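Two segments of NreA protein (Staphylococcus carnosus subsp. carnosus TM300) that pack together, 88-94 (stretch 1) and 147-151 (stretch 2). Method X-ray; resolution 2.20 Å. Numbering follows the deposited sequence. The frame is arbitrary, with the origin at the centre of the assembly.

Stretch 1 88-94: SRKIVED
Stretch 2, residues 147-151: STTFR

The contact between these two stretches is organised around one arginine, R89, whose guanidinium reads the backbone of a loop 59 or more residues further along the chain. NH1 of R89 donates to the carbonyl O of T148 at 2.7 Å and to the carbonyl O of F150 at 2.8 Å, with N-H...O angles of 136° and 154°. NH2 of R89 adds a third hydrogen bond, 3.1 Å to the same O of F150 and, at 135°, about as bent as the bond to T148, so that this oxygen is held by both terminal nitrogens. Both carbonyls lie at the edge of the guanidinium, near its plane, where the N-H bonds point. Arginine suits this place because its planar, positively charged end offers several donors to the backbone carbonyls of T148 and F150.

To present its guanidinium, R89 points its CA-to-CB bond toward the loop and takes chi1 p (66°), chi2 t (-169°), chi3 p (57°) and chi4 -164°. Its backbone, at phi/psi -73/156, is extended and leads directly into the strand 90-92. The receiving loop has no regular secondary structure: S147, T148 and T149 have phi/psi of -67/-1, -86/-30 and -98/12, and then F150 turns to the extended values -55/138. This turn brings the O atoms of T148 and F150 to the same nitrogen, NH1 of R89.

Beyond the polar centre, the register is marked by I91 and T148, whose CA atoms, 6.8 Å apart, are the nearest across the stretches. The two stretches run in roughly opposite senses. I91 also points toward the loop; with chi1 m (-63°) and chi2 t (150°), its CD1 comes to 3.5 Å from CB of T148, an apolar contact suited to a branched aliphatic side chain. K90 and V92, the strand neighbours of I91, make no contact here, as expected when alternate side chains leave opposite faces of an extended backbone.

T148 contributes both a carbonyl and a compact side chain, set sideways with chi1 p (71°). E93, at phi/psi -68/-36, also starts sideways, but chi1 m (-51°) and chi2 m (-83°) bring its end nearer, leaving OE2 of E93 4.3 Å from CG2 of T148, a loose contact at the exposed margin. F150 is buried, its ring leading away from stretch 1 with chi1 t (178°) and chi2 85°, so it meets R89 mainly through its backbone. Altogether 231 Å² is buried, counting both sides, most of it on R89, I91 and T148.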

# COMPACT_ATOMS: atom_id res chain seq x y z
N SER A 88 3.98 11.39 0.37
CA SER A 88 4.00 11.28 -1.09
C SER A 88 4.11 9.82 -1.54
O SER A 88 4.59 8.97 -0.79
CB SER A 88 5.14 12.10 -1.67
OG SER A 88 6.39 11.63 -1.21
N ARG A 89 3.68 9.54 -2.76
CA ARG A 89 3.62 8.15 -3.22
C ARG A 89 5.00 7.59 -3.51
O ARG A 89 5.93 8.35 -3.75
CB ARG A 89 2.69 8.01 -4.44
CG ARG A 89 3.16 8.71 -5.70
CD ARG A 89 2.04 8.72 -6.74
NE ARG A 89 0.84 9.35 -6.20
CZ ARG A 89 -0.37 9.25 -6.73
NH1 ARG A 89 -0.57 8.55 -7.84
NH2 ARG A 89 -1.39 9.87 -6.15
N LYS A 90 5.13 6.27 -3.44
CA LYS A 90 6.37 5.60 -3.84
C LYS A 90 6.10 4.63 -4.98
O LYS A 90 5.20 3.79 -4.89
CB LYS A 90 7.02 4.85 -2.67
CG LYS A 90 8.35 4.20 -3.06
CD LYS A 90 8.98 3.41 -1.91
CE LYS A 90 10.39 2.92 -2.27
NZ LYS A 90 11.29 4.04 -2.68
N ILE A 91 6.88 4.75 -6.04
CA ILE A 91 6.68 3.92 -7.23
C ILE A 91 7.90 3.04 -7.49
O ILE A 91 9.02 3.53 -7.61
CB ILE A 91 6.38 4.78 -8.46
CG1 ILE A 91 5.08 5.54 -8.26
CG2 ILE A 91 6.29 3.91 -9.70
CD1 ILE A 91 5.03 6.86 -8.97
N VAL A 92 7.67 1.74 -7.56
CA VAL A 92 8.75 0.80 -7.84
C VAL A 92 8.41 -0.06 -9.04
O VAL A 92 7.66 -1.03 -8.92
CB VAL A 92 9.03 -0.11 -6.64
CG1 VAL A 92 10.26 -0.96 -6.93
CG2 VAL A 92 9.21 0.72 -5.39
N GLU A 93 8.98 0.28 -10.19
CA GLU A 93 8.73 -0.46 -11.43
C GLU A 93 9.32 -1.86 -11.37
O GLU A 93 8.73 -2.80 -11.90
CB GLU A 93 9.32 0.29 -12.63
CG GLU A 93 8.92 1.76 -12.73
CD GLU A 93 7.57 1.97 -13.39
OE1 GLU A 93 6.91 0.97 -13.77
OE2 GLU A 93 7.16 3.15 -13.53
N ASP A 94 10.47 -2.00 -10.71
CA ASP A 94 11.20 -3.26 -10.67
C ASP A 94 11.78 -3.50 -9.28
O ASP A 94 12.87 -3.02 -8.94
CB ASP A 94 12.32 -3.25 -11.73
CG ASP A 94 12.98 -4.61 -11.92
OD1 ASP A 94 12.90 -5.48 -11.02
OD2 ASP A 94 13.60 -4.82 -12.98
N SER A 147 -0.48 4.44 -13.91
CA SER A 147 -0.76 4.06 -12.52
C SER A 147 0.11 4.81 -11.52
O SER A 147 -0.01 4.62 -10.31
CB SER A 147 -0.64 2.54 -12.33
OG SER A 147 0.71 2.10 -12.44
N THR A 148 1.00 5.65 -12.03
CA THR A 148 1.82 6.51 -11.19
C THR A 148 1.07 7.80 -10.85
O THR A 148 1.27 8.39 -9.80
CB THR A 148 3.14 6.85 -11.89
OG1 THR A 148 2.90 7.75 -12.98
CG2 THR A 148 3.80 5.58 -12.42
N THR A 149 0.21 8.22 -11.77
CA THR A 149 -0.58 9.44 -11.61
C THR A 149 -1.99 9.06 -11.10
O THR A 149 -2.92 9.88 -11.06
CB THR A 149 -0.63 10.20 -12.96
OG1 THR A 149 -0.67 11.61 -12.74
CG2 THR A 149 -1.81 9.74 -13.83
N PHE A 150 -2.12 7.80 -10.68
CA PHE A 150 -3.38 7.23 -10.20
C PHE A 150 -4.01 8.03 -9.05
O PHE A 150 -3.31 8.47 -8.14
CB PHE A 150 -3.14 5.78 -9.76
CG PHE A 150 -4.35 5.10 -9.19
CD1 PHE A 150 -5.28 4.50 -10.02
CD2 PHE A 150 -4.56 5.07 -7.83
CE1 PHE A 150 -6.40 3.88 -9.50
CE2 PHE A 150 -5.68 4.46 -7.30
CZ PHE A 150 -6.60 3.86 -8.14
N ARG A 151 -5.33 8.21 -9.10
CA ARG A 151 -6.05 9.00 -8.10
C ARG A 151 -6.88 8.16 -7.13
O ARG A 151 -7.63 7.27 -7.54
CB ARG A 151 -6.96 10.03 -8.76
CG ARG A 151 -6.27 10.99 -9.70
CD ARG A 151 -5.14 11.74 -9.02
NE ARG A 151 -5.53 12.30 -7.73
CZ ARG A 151 -6.20 13.45 -7.58
NH1 ARG A 151 -6.57 14.16 -8.64
NH2 ARG A 151 -6.50 13.88 -6.36